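Local coordinates for protein dioxygenase (Pseudomonas brassicacearum, PDB 5V2D) that probably cleaves the central double bond of lignin-derived stilbenes with molecular oxygen, using an iron centre held by four histidines, at residues R102-D107 and P160-D164; G196-S202 and V214-P220; Y369-R375 and G388-F393. One frame throughout, in Å; residues are numbered along the deposited sequence.

Contact 1. Residues R102-D107 and P160-D164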
loop_
_atom_site.group_PDB
_atom_site.type_symbol
_atom_site.label_atom_id
_atom_site.label_comp_id
_atom_site.label_asym_id
_atom_site.label_seq_id
_atom_site.Cartn_x
_atom_site.Cartn_y
_atom_site.Cartn_z
ATOM N N ARG A 102 -3.299 -17.470 -0.519
ATOM C CA ARG A 102 -3.390 -17.927 -1.923
ATOM C C ARG A 102 -2.861 -16.838 -2.878
ATOM O O ARG A 102 -3.077 -15.646 -2.647
ATOM C CB ARG A 102 -4.849 -18.247 -2.372
ATOM C CG ARG A 102 -5.608 -19.351 -1.652
ATOM C CD ARG A 102 -4.998 -20.749 -1.933
ATOM N NE ARG A 102 -5.688 -22.001 -1.575
ATOM C CZ ARG A 102 -5.520 -22.739 -0.463
ATOM N NH1 ARG A 102 -4.777 -22.339 0.544
ATOM N NH2 ARG A 102 -6.159 -23.896 -0.343
ATOM N N TYR A 103 -2.280 -17.290 -3.974
ATOM C CA TYR A 103 -1.860 -16.412 -5.047
ATOM C C TYR A 103 -3.059 -15.922 -5.788
ATOM O O TYR A 103 -4.029 -16.678 -6.009
ATOM C CB TYR A 103 -0.971 -17.134 -6.057
ATOM C CG TYR A 103 0.521 -17.140 -5.752
ATOM C CD1 TYR A 103 1.206 -18.302 -5.617
ATOM C CD2 TYR A 103 1.218 -15.933 -5.589
ATOM C CE1 TYR A 103 2.567 -18.295 -5.392
ATOM C CE2 TYR A 103 2.582 -15.947 -5.388
ATOM C CZ TYR A 103 3.238 -17.157 -5.244
ATOM O OH TYR A 103 4.593 -17.131 -4.970
ATOM N N VAL A 104 -3.024 -14.661 -6.178
ATOM C CA VAL A 104 -3.945 -14.172 -7.221
ATOM C C VAL A 104 -3.565 -14.855 -8.548
ATOM O O VAL A 104 -2.439 -14.753 -9.008
ATOM C CB VAL A 104 -3.872 -12.653 -7.435
ATOM C CG1 VAL A 104 -4.996 -12.186 -8.303
ATOM C CG2 VAL A 104 -4.045 -11.905 -6.099
ATOM N N GLN A 105 -4.506 -15.555 -9.163
ATOM C CA GLN A 105 -4.205 -16.266 -10.421
ATOM C C GLN A 105 -4.350 -15.295 -11.606
ATOM O O GLN A 105 -5.205 -15.453 -12.480
ATOM C CB GLN A 105 -5.053 -17.506 -10.573
ATOM C CG GLN A 105 -4.802 -18.439 -9.427
ATOM C CD GLN A 105 -4.847 -19.887 -9.788
ATOM O OE1 GLN A 105 -5.333 -20.275 -10.860
ATOM N NE2 GLN A 105 -4.336 -20.721 -8.893
ATOM N N THR A 106 -3.432 -14.357 -11.654
ATOM C CA THR A 106 -3.307 -13.419 -12.744
ATOM C C THR A 106 -2.909 -14.139 -14.032
ATOM O O THR A 106 -2.292 -15.198 -13.995
ATOM C CB THR A 106 -2.252 -12.323 -12.475
ATOM O OG1 THR A 106 -0.995 -12.915 -12.307
ATOM C CG2 THR A 106 -2.645 -11.466 -11.232
ATOM N N ASP A 107 -3.180 -13.507 -15.164
ATOM C CA ASP A 107 -2.702 -14.066 -16.416
ATOM C C ASP A 107 -1.145 -14.185 -16.356
ATOM O O ASP A 107 -0.593 -15.120 -16.869
ATOM C CB ASP A 107 -3.015 -13.209 -17.616
ATOM C CG ASP A 107 -4.494 -13.034 -17.888
ATOM O OD1 ASP A 107 -5.316 -13.720 -17.374
ATOM O OD2 ASP A 107 -4.849 -12.189 -18.759
ATOM N N PRO A 160 -8.271 -4.297 -11.350
ATOM C CA PRO A 160 -8.067 -5.218 -10.255
ATOM C C PRO A 160 -8.539 -6.592 -10.592
ATOM O O PRO A 160 -9.199 -6.771 -11.618
ATOM C CB PRO A 160 -8.937 -4.623 -9.132
ATOM C CG PRO A 160 -9.912 -3.725 -9.791
ATOM C CD PRO A 160 -9.395 -3.347 -11.115
ATOM N N TRP A 161 -8.173 -7.563 -9.748
ATOM C CA TRP A 161 -8.539 -8.949 -9.884
ATOM C C TRP A 161 -9.458 -9.327 -8.695
ATOM O O TRP A 161 -9.199 -8.971 -7.544
ATOM C CB TRP A 161 -7.283 -9.844 -9.917
ATOM C CG TRP A 161 -6.695 -9.796 -11.250
ATOM C CD1 TRP A 161 -6.113 -8.727 -11.847
ATOM C CD2 TRP A 161 -6.778 -10.818 -12.243
ATOM N NE1 TRP A 161 -5.804 -9.038 -13.141
ATOM C CE2 TRP A 161 -6.209 -10.311 -13.415
ATOM C CE3 TRP A 161 -7.256 -12.117 -12.245
ATOM C CZ2 TRP A 161 -6.092 -11.082 -14.572
ATOM C CZ3 TRP A 161 -7.142 -12.882 -13.390
ATOM C CH2 TRP A 161 -6.597 -12.362 -14.539
ATOM N N ALA A 162 -10.590 -9.956 -9.014
ATOM C CA ALA A 162 -11.524 -10.355 -7.971
ATOM C C ALA A 162 -11.218 -11.727 -7.444
ATOM O O ALA A 162 -10.799 -12.619 -8.200
ATOM C CB ALA A 162 -12.952 -10.249 -8.493
ATOM N N MET A 163 -11.424 -11.857 -6.141
ATOM C CA MET A 163 -11.316 -13.078 -5.430
ATOM C C MET A 163 -12.530 -13.352 -4.548
ATOM O O MET A 163 -13.201 -12.436 -4.059
ATOM C CB MET A 163 -10.048 -13.038 -4.597
ATOM C CG MET A 163 -8.764 -12.743 -5.434
ATOM S SD MET A 163 -7.422 -12.540 -4.212
ATOM C CE MET A 163 -6.698 -14.196 -4.247
ATOM N N ASP A 164 -12.762 -14.640 -4.294
ATOM C CA ASP A 164 -13.872 -15.041 -3.413
ATOM C C ASP A 164 -13.494 -14.626 -1.974
ATOM O O ASP A 164 -12.369 -14.946 -1.483
ATOM C CB ASP A 164 -14.085 -16.543 -3.505
ATOM C CG ASP A 164 -15.217 -17.019 -2.628
ATOM O OD1 ASP A 164 -15.148 -17.046 -1.382
ATOM O OD2 ASP A 164 -16.215 -17.405 -3.199
#
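W161 reaches from strand 161-163 to the turn that follows strand 96-103 and has the largest share of the buried surface. Its CB lies 3.6 Å from V104 CG1. From there CG swings anti to the carbonyl carbon (chi1 -79°), which carries the rings along the chain leaving V104. The six-membered ring does the rest: CZ3 comes within 3.3 Å of Q105 O, which approaches obliquely. T106 then lies over one ring face, with its CA 3.9 Å from the centroid and 11° off the normal, a CH-pi contact. At the far tip CH2 meets D107 OD1 at 3.4 Å; OD1 stands at the ring edge, near the indole plane, the carboxylate plane turned 85° from the ring. A second patch has V104 CG2 resting 3.9 Å from M163 SD, and the bent M163 chain ends with CE near Y103 O. The rings pack against the start of helix 107-115, where T106 is the N-cap and its OG1 takes the N-H of L109. Replacing W161 by an alanine would probably leave T106 CA and the D107 carboxylate without their aromatic neighbour and open a gap beneath the helix start. The end of strand 96-103 and the turn after it thus pack on strand 161-163 of another sheet by apolar and CH-pi contacts, the D107 carboxylate probably attracted to the weakly positive ring edge.

Contact 2. Residues G196-S202 and V214-P220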
loop_
_atom_site.group_PDB
_atom_site.type_symbol
_atom_site.label_atom_id
_atom_site.label_comp_id
_atom_site.label_asym_id
_atom_site.label_seq_id
_atom_site.Cartn_x
_atom_site.Cartn_y
_atom_site.Cartn_z
ATOM N N GLY A 196 -20.820 3.798 1.813
ATOM C CA GLY A 196 -20.155 2.587 1.343
ATOM C C GLY A 196 -19.683 2.678 -0.118
ATOM O O GLY A 196 -19.266 1.636 -0.674
ATOM N N ASN A 197 -19.746 3.872 -0.742
ATOM C CA ASN A 197 -19.240 4.040 -2.102
ATOM C C ASN A 197 -17.716 3.749 -2.141
ATOM O O ASN A 197 -16.972 4.069 -1.195
ATOM C CB ASN A 197 -19.460 5.432 -2.630
ATOM C CG ASN A 197 -20.954 5.753 -2.918
ATOM O OD1 ASN A 197 -21.808 4.897 -2.783
ATOM N ND2 ASN A 197 -21.216 6.950 -3.363
ATOM N N LEU A 198 -17.276 3.259 -3.303
ATOM C CA LEU A 198 -15.862 3.050 -3.601
ATOM C C LEU A 198 -15.392 4.249 -4.326
ATOM O O LEU A 198 -15.922 4.587 -5.389
ATOM C CB LEU A 198 -15.663 1.788 -4.421
ATOM C CG LEU A 198 -14.229 1.354 -4.719
ATOM C CD1 LEU A 198 -13.598 0.955 -3.408
ATOM C CD2 LEU A 198 -14.246 0.160 -5.613
ATOM N N LEU A 199 -14.420 4.935 -3.743
ATOM C CA LEU A 199 -13.846 6.144 -4.291
ATOM C C LEU A 199 -12.483 5.754 -4.852
ATOM O O LEU A 199 -11.633 5.163 -4.136
ATOM C CB LEU A 199 -13.681 7.169 -3.226
ATOM C CG LEU A 199 -14.919 7.321 -2.267
ATOM C CD1 LEU A 199 -14.698 8.498 -1.317
ATOM C CD2 LEU A 199 -16.221 7.566 -2.974
ATOM N N ALA A 200 -12.256 5.980 -6.144
ATOM C CA ALA A 200 -11.088 5.484 -6.782
ATOM C C ALA A 200 -10.619 6.453 -7.886
ATOM O O ALA A 200 -11.215 7.490 -8.087
ATOM C CB ALA A 200 -11.393 4.099 -7.357
ATOM N N PHE A 201 -9.522 6.103 -8.541
ATOM C CA PHE A 201 -8.978 6.970 -9.577
ATOM C C PHE A 201 -8.047 6.162 -10.456
ATOM O O PHE A 201 -7.735 4.996 -10.138
ATOM C CB PHE A 201 -8.298 8.193 -8.986
ATOM C CG PHE A 201 -6.985 7.899 -8.328
ATOM C CD1 PHE A 201 -5.754 8.001 -9.071
ATOM C CD2 PHE A 201 -6.915 7.510 -7.014
ATOM C CE1 PHE A 201 -4.562 7.665 -8.477
ATOM C CE2 PHE A 201 -5.684 7.200 -6.415
ATOM C CZ PHE A 201 -4.515 7.285 -7.127
ATOM N N SER A 202 -7.579 6.771 -11.542
ATOM C CA SER A 202 -6.587 6.153 -12.455
ATOM C C SER A 202 -5.595 7.230 -12.938
ATOM O O SER A 202 -6.018 8.380 -13.182
ATOM C CB SER A 202 -7.321 5.563 -13.646
ATOM O OG SER A 202 -6.407 5.287 -14.710
ATOM N N VAL A 214 -8.185 10.320 -13.907
ATOM C CA VAL A 214 -9.638 10.182 -13.794
ATOM C C VAL A 214 -10.023 9.894 -12.374
ATOM O O VAL A 214 -9.391 8.983 -11.778
ATOM C CB VAL A 214 -10.204 8.939 -14.540
ATOM C CG1 VAL A 214 -11.681 9.072 -14.820
ATOM C CG2 VAL A 214 -9.376 8.499 -15.663
ATOM N N TYR A 215 -11.055 10.569 -11.857
ATOM C CA TYR A 215 -11.713 10.175 -10.593
ATOM C C TYR A 215 -12.942 9.311 -10.895
ATOM O O TYR A 215 -13.669 9.605 -11.845
ATOM C CB TYR A 215 -12.138 11.425 -9.797
ATOM C CG TYR A 215 -12.938 11.089 -8.589
ATOM C CD1 TYR A 215 -12.374 10.367 -7.579
ATOM C CD2 TYR A 215 -14.265 11.444 -8.471
ATOM C CE1 TYR A 215 -13.085 10.003 -6.471
ATOM C CE2 TYR A 215 -14.987 11.129 -7.358
ATOM C CZ TYR A 215 -14.402 10.397 -6.354
ATOM O OH TYR A 215 -15.111 9.999 -5.251
ATOM N N PHE A 216 -13.152 8.252 -10.132
ATOM C CA PHE A 216 -14.301 7.388 -10.195
ATOM C C PHE A 216 -14.997 7.259 -8.848
ATOM O O PHE A 216 -14.325 7.058 -7.829
ATOM C CB PHE A 216 -13.910 5.942 -10.545
ATOM C CG PHE A 216 -13.244 5.789 -11.835
ATOM C CD1 PHE A 216 -11.908 5.340 -11.915
ATOM C CD2 PHE A 216 -13.956 6.019 -12.997
ATOM C CE1 PHE A 216 -11.315 5.123 -13.152
ATOM C CE2 PHE A 216 -13.336 5.823 -14.264
ATOM C CZ PHE A 216 -12.000 5.386 -14.313
ATOM N N GLU A 217 -16.351 7.259 -8.872
ATOM C CA GLU A 217 -17.119 6.995 -7.698
ATOM C C GLU A 217 -18.149 5.933 -7.998
ATOM O O GLU A 217 -19.009 6.130 -8.883
ATOM C CB GLU A 217 -17.736 8.274 -7.171
ATOM C CG GLU A 217 -18.469 8.028 -5.839
ATOM C CD GLU A 217 -18.522 9.259 -4.911
ATOM O OE1 GLU A 217 -19.280 9.075 -3.940
ATOM O OE2 GLU A 217 -17.812 10.313 -5.081
ATOM N N LEU A 218 -18.082 4.810 -7.255
ATOM C CA LEU A 218 -18.939 3.667 -7.411
ATOM C C LEU A 218 -19.806 3.376 -6.198
ATOM O O LEU A 218 -19.379 3.559 -5.046
ATOM C CB LEU A 218 -18.182 2.402 -7.816
ATOM C CG LEU A 218 -17.363 2.513 -9.134
ATOM C CD1 LEU A 218 -15.883 2.421 -8.873
ATOM C CD2 LEU A 218 -17.777 1.503 -10.159
ATOM N N SER A 219 -21.048 2.943 -6.458
ATOM C CA SER A 219 -21.958 2.594 -5.431
ATOM C C SER A 219 -21.549 1.298 -4.844
ATOM O O SER A 219 -20.754 0.540 -5.440
ATOM C CB SER A 219 -23.417 2.506 -6.026
ATOM O OG SER A 219 -23.600 1.252 -6.645
ATOM N N PRO A 220 -22.053 0.988 -3.640
ATOM C CA PRO A 220 -21.678 -0.322 -3.026
ATOM C C PRO A 220 -22.087 -1.552 -3.824
ATOM O O PRO A 220 -21.501 -2.629 -3.652
ATOM C CB PRO A 220 -22.372 -0.291 -1.650
ATOM C CG PRO A 220 -23.317 0.828 -1.697
ATOM C CD PRO A 220 -22.974 1.773 -2.779
#
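The Y215 ring meets L199 at its edge, with L199 CB near the ring plane and L199 CD2 3.5 Å from Y215 OH; the two side chains run side by side. In the same plane, also at the edge, Y215 OH donates to E217 OE2 at 2.7 Å, arriving from above the carboxylate plane. Y215 CD1 lies 3.1 Å from A200 O, an oblique approach. The F216 ring has V214 CG1 over one face, offset toward the rim, while S202 CB comes up obliquely to F216 CE1 at 4.0 Å. The F201 ring turns away toward F241 and F250, the F201 side chain being about 9 Å from the bound iron. These side chains hang on a beta hairpin that forms the two middle strands of one four-stranded antiparallel propeller blade. L198-L218, A200-F216 and S202-V214 are its hydrogen-bonded pairs; L199-E217 and F201-Y215 alternate with them as non-hydrogen-bonded pairs. At the open end of the hairpin the N197 amide crosses E217 obliquely, with N197 ND2 giving a nearly straight bond (168°) of 2.9 Å to E217 OE1. The acceptor lies in the amide plane and uses its anti lone pair, although the two flat groups are turned 73° apart. OE1 also forms a salt bridge with R284, while N197 OD1, the other end of the amide, lies 3.3 Å from P220 CD.

Contact 3. Residues Y369-R375 and G388-F393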
loop_
_atom_site.group_PDB
_atom_site.type_symbol
_atom_site.label_atom_id
_atom_site.label_comp_id
_atom_site.label_asym_id
_atom_site.label_seq_id
_atom_site.Cartn_x
_atom_site.Cartn_y
_atom_site.Cartn_z
ATOM N N TYR A 369 8.896 12.753 14.006
ATOM C CA TYR A 369 9.596 11.494 13.723
ATOM C C TYR A 369 9.101 10.937 12.381
ATOM O O TYR A 369 7.958 11.182 12.003
ATOM C CB TYR A 369 9.390 10.441 14.851
ATOM C CG TYR A 369 7.942 10.203 15.223
ATOM C CD1 TYR A 369 7.350 10.869 16.279
ATOM C CD2 TYR A 369 7.153 9.275 14.500
ATOM C CE1 TYR A 369 6.017 10.604 16.651
ATOM C CE2 TYR A 369 5.820 9.070 14.816
ATOM C CZ TYR A 369 5.266 9.706 15.901
ATOM O OH TYR A 369 3.941 9.457 16.201
ATOM N N PRO A 370 9.961 10.203 11.687
ATOM C CA PRO A 370 9.502 9.549 10.424
ATOM C C PRO A 370 8.575 8.394 10.732
ATOM O O PRO A 370 8.705 7.677 11.749
ATOM C CB PRO A 370 10.790 9.002 9.789
ATOM C CG PRO A 370 11.812 8.927 10.910
ATOM C CD PRO A 370 11.401 9.948 11.981
ATOM N N CYS A 371 7.640 8.197 9.844
ATOM C CA CYS A 371 6.635 7.189 9.941
ATOM C C CYS A 371 6.044 6.847 8.541
ATOM O O CYS A 371 6.249 7.558 7.585
ATOM C CB CYS A 371 5.531 7.685 10.877
ATOM S SG CYS A 371 4.790 9.253 10.395
ATOM N N GLU A 372 5.311 5.751 8.481
ATOM C CA GLU A 372 4.653 5.303 7.231
ATOM C C GLU A 372 3.593 4.253 7.583
ATOM O O GLU A 372 3.306 4.018 8.792
ATOM C CB GLU A 372 5.644 4.827 6.175
ATOM C CG GLU A 372 5.735 5.798 4.942
ATOM C CD GLU A 372 4.413 5.853 4.084
ATOM O OE1 GLU A 372 4.176 6.832 3.285
ATOM O OE2 GLU A 372 3.606 4.872 4.187
ATOM N N PHE A 373 2.961 3.705 6.544
ATOM C CA PHE A 373 1.848 2.837 6.711
ATOM C C PHE A 373 0.781 3.345 7.671
ATOM O O PHE A 373 0.325 2.602 8.567
ATOM C CB PHE A 373 2.301 1.393 7.059
ATOM C CG PHE A 373 2.957 0.659 5.890
ATOM C CD1 PHE A 373 2.214 0.239 4.822
ATOM C CD2 PHE A 373 4.310 0.434 5.892
ATOM C CE1 PHE A 373 2.762 -0.468 3.786
ATOM C CE2 PHE A 373 4.897 -0.326 4.877
ATOM C CZ PHE A 373 4.116 -0.776 3.803
ATOM N N PRO A 374 0.284 4.537 7.462
ATOM C CA PRO A 374 -0.745 5.120 8.307
ATOM C C PRO A 374 -2.083 4.454 8.189
ATOM O O PRO A 374 -2.441 3.934 7.149
ATOM C CB PRO A 374 -0.880 6.565 7.760
ATOM C CG PRO A 374 -0.498 6.422 6.303
ATOM C CD PRO A 374 0.611 5.420 6.310
ATOM N N ARG A 375 -2.849 4.468 9.255
ATOM C CA ARG A 375 -4.227 3.929 9.217
ATOM C C ARG A 375 -5.086 4.809 10.088
ATOM O O ARG A 375 -4.746 5.015 11.289
ATOM C CB ARG A 375 -4.197 2.546 9.883
ATOM C CG ARG A 375 -5.513 1.872 10.178
ATOM C CD ARG A 375 -6.230 1.537 8.853
ATOM N NE ARG A 375 -5.469 0.457 8.223
ATOM C CZ ARG A 375 -5.817 -0.060 7.034
ATOM N NH1 ARG A 375 -6.870 0.413 6.423
ATOM N NH2 ARG A 375 -5.111 -0.989 6.459
ATOM N N GLY A 388 -4.663 8.695 14.582
ATOM C CA GLY A 388 -4.066 7.838 13.518
ATOM C C GLY A 388 -3.128 6.810 14.124
ATOM O O GLY A 388 -2.632 7.010 15.256
ATOM N N PHE A 389 -3.021 5.674 13.465
ATOM C CA PHE A 389 -2.120 4.652 13.815
ATOM C C PHE A 389 -1.040 4.648 12.737
ATOM O O PHE A 389 -1.321 4.907 11.565
ATOM C CB PHE A 389 -2.868 3.332 13.925
ATOM C CG PHE A 389 -3.968 3.331 14.938
ATOM C CD1 PHE A 389 -5.272 3.516 14.569
ATOM C CD2 PHE A 389 -3.663 3.246 16.292
ATOM C CE1 PHE A 389 -6.317 3.477 15.514
ATOM C CE2 PHE A 389 -4.682 3.327 17.254
ATOM C CZ PHE A 389 -6.030 3.417 16.897
ATOM N N LEU A 390 0.181 4.367 13.102
ATOM C CA LEU A 390 1.304 4.570 12.225
ATOM C C LEU A 390 2.345 3.538 12.589
ATOM O O LEU A 390 2.399 3.070 13.736
ATOM C CB LEU A 390 1.991 5.942 12.542
ATOM C CG LEU A 390 1.187 7.229 12.450
ATOM C CD1 LEU A 390 1.870 8.403 13.119
ATOM C CD2 LEU A 390 0.997 7.569 11.002
ATOM N N LEU A 391 3.229 3.239 11.670
ATOM C CA LEU A 391 4.442 2.532 11.960
ATOM C C LEU A 391 5.563 3.559 11.967
ATOM O O LEU A 391 5.575 4.527 11.177
ATOM C CB LEU A 391 4.763 1.482 10.891
ATOM C CG LEU A 391 3.674 0.417 10.651
ATOM C CD1 LEU A 391 4.178 -0.672 9.717
ATOM C CD2 LEU A 391 3.309 -0.209 12.004
ATOM N N ALA A 392 6.555 3.342 12.806
ATOM C CA ALA A 392 7.706 4.240 12.851
ATOM C C ALA A 392 8.977 3.456 13.108
ATOM O O ALA A 392 8.957 2.328 13.613
ATOM C CB ALA A 392 7.519 5.264 13.952
ATOM N N PHE A 393 10.104 4.063 12.748
ATOM C CA PHE A 393 11.426 3.500 12.990
ATOM C C PHE A 393 12.182 4.491 13.900
ATOM O O PHE A 393 12.277 5.651 13.580
ATOM C CB PHE A 393 12.196 3.352 11.708
ATOM C CG PHE A 393 13.627 2.905 11.888
ATOM C CD1 PHE A 393 13.957 1.893 12.701
ATOM C CD2 PHE A 393 14.651 3.600 11.239
ATOM C CE1 PHE A 393 15.275 1.487 12.865
ATOM C CE2 PHE A 393 15.986 3.206 11.389
ATOM C CZ PHE A 393 16.287 2.134 12.220
#
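L390 fits its two methyls between separate partners on the other strand: CD2 lies 3.9 Å from P374 CB, and CD1 is 4.1 Å from C371 SG and close to Y369 OH. Beside it, L391 CD1 packs 3.9 Å from F373 CB and reaches obliquely to the phenyl ring. Backbone bonds bracket this tight part, E372 N to L391 O and L391 N to E372 O at 3.0 Å each, with R375 and F389 forming a second pair. Between those pairs the register slips by one, so that F373 and P374 together face L390: a beta bulge. F373 makes the corner in a left-handed backbone conformation (phi 48°, psi 54°), and its carbonyl oxygen is buried with no partner in the model. F389 CB and CD1 each sit 3.6 Å from R375 O. The R375 chain, bent at chi2 and chi3, turns its guanidinium away to E437, P438 and G496.

Toward the start of strand 371-375 the packing is looser. P370 is exposed and Y369 partly so; the Y369 ring meets A392 obliquely, CD2 to CB at 4.1 Å, and its hydroxyl bonds S424. F393 sends its ring away to F410.

E372 folds its carboxylate back over the bulge, where OE2 accepts the N-H of F373 at 2.7 Å and is also hydrogen-bonded to ND1 of H304, an iron ligand. A glutamate bonded to an iron-binding histidine is the second-shell pattern of the carotenoid cleavage oxygenase family, and the bulge at F373 probably contributes to placing it beside the metal site.

How the contacts relate
Contacts 1, 2 and 3 follow one another along the chain without overlap, and no two of them touch. Contact 1 and contact 2 have centres 20 Å apart, contacts 2 and 3 are 26 Å apart, and contacts 1 and 3, on opposite sides of the chain's centre, 29 Å. They use different sheets of what is, by family, a seven-bladed beta-propeller: contact 1 bridges the sheets of strands 96-103 and 161-163, whereas contacts 2 and 3 are hairpins each within a single sheet. Both hairpins bring a phenylalanine toward the iron, the F373 side chain to about 6 Å and that of F201 to about 9 Å, so distant blades converge on one metal centre.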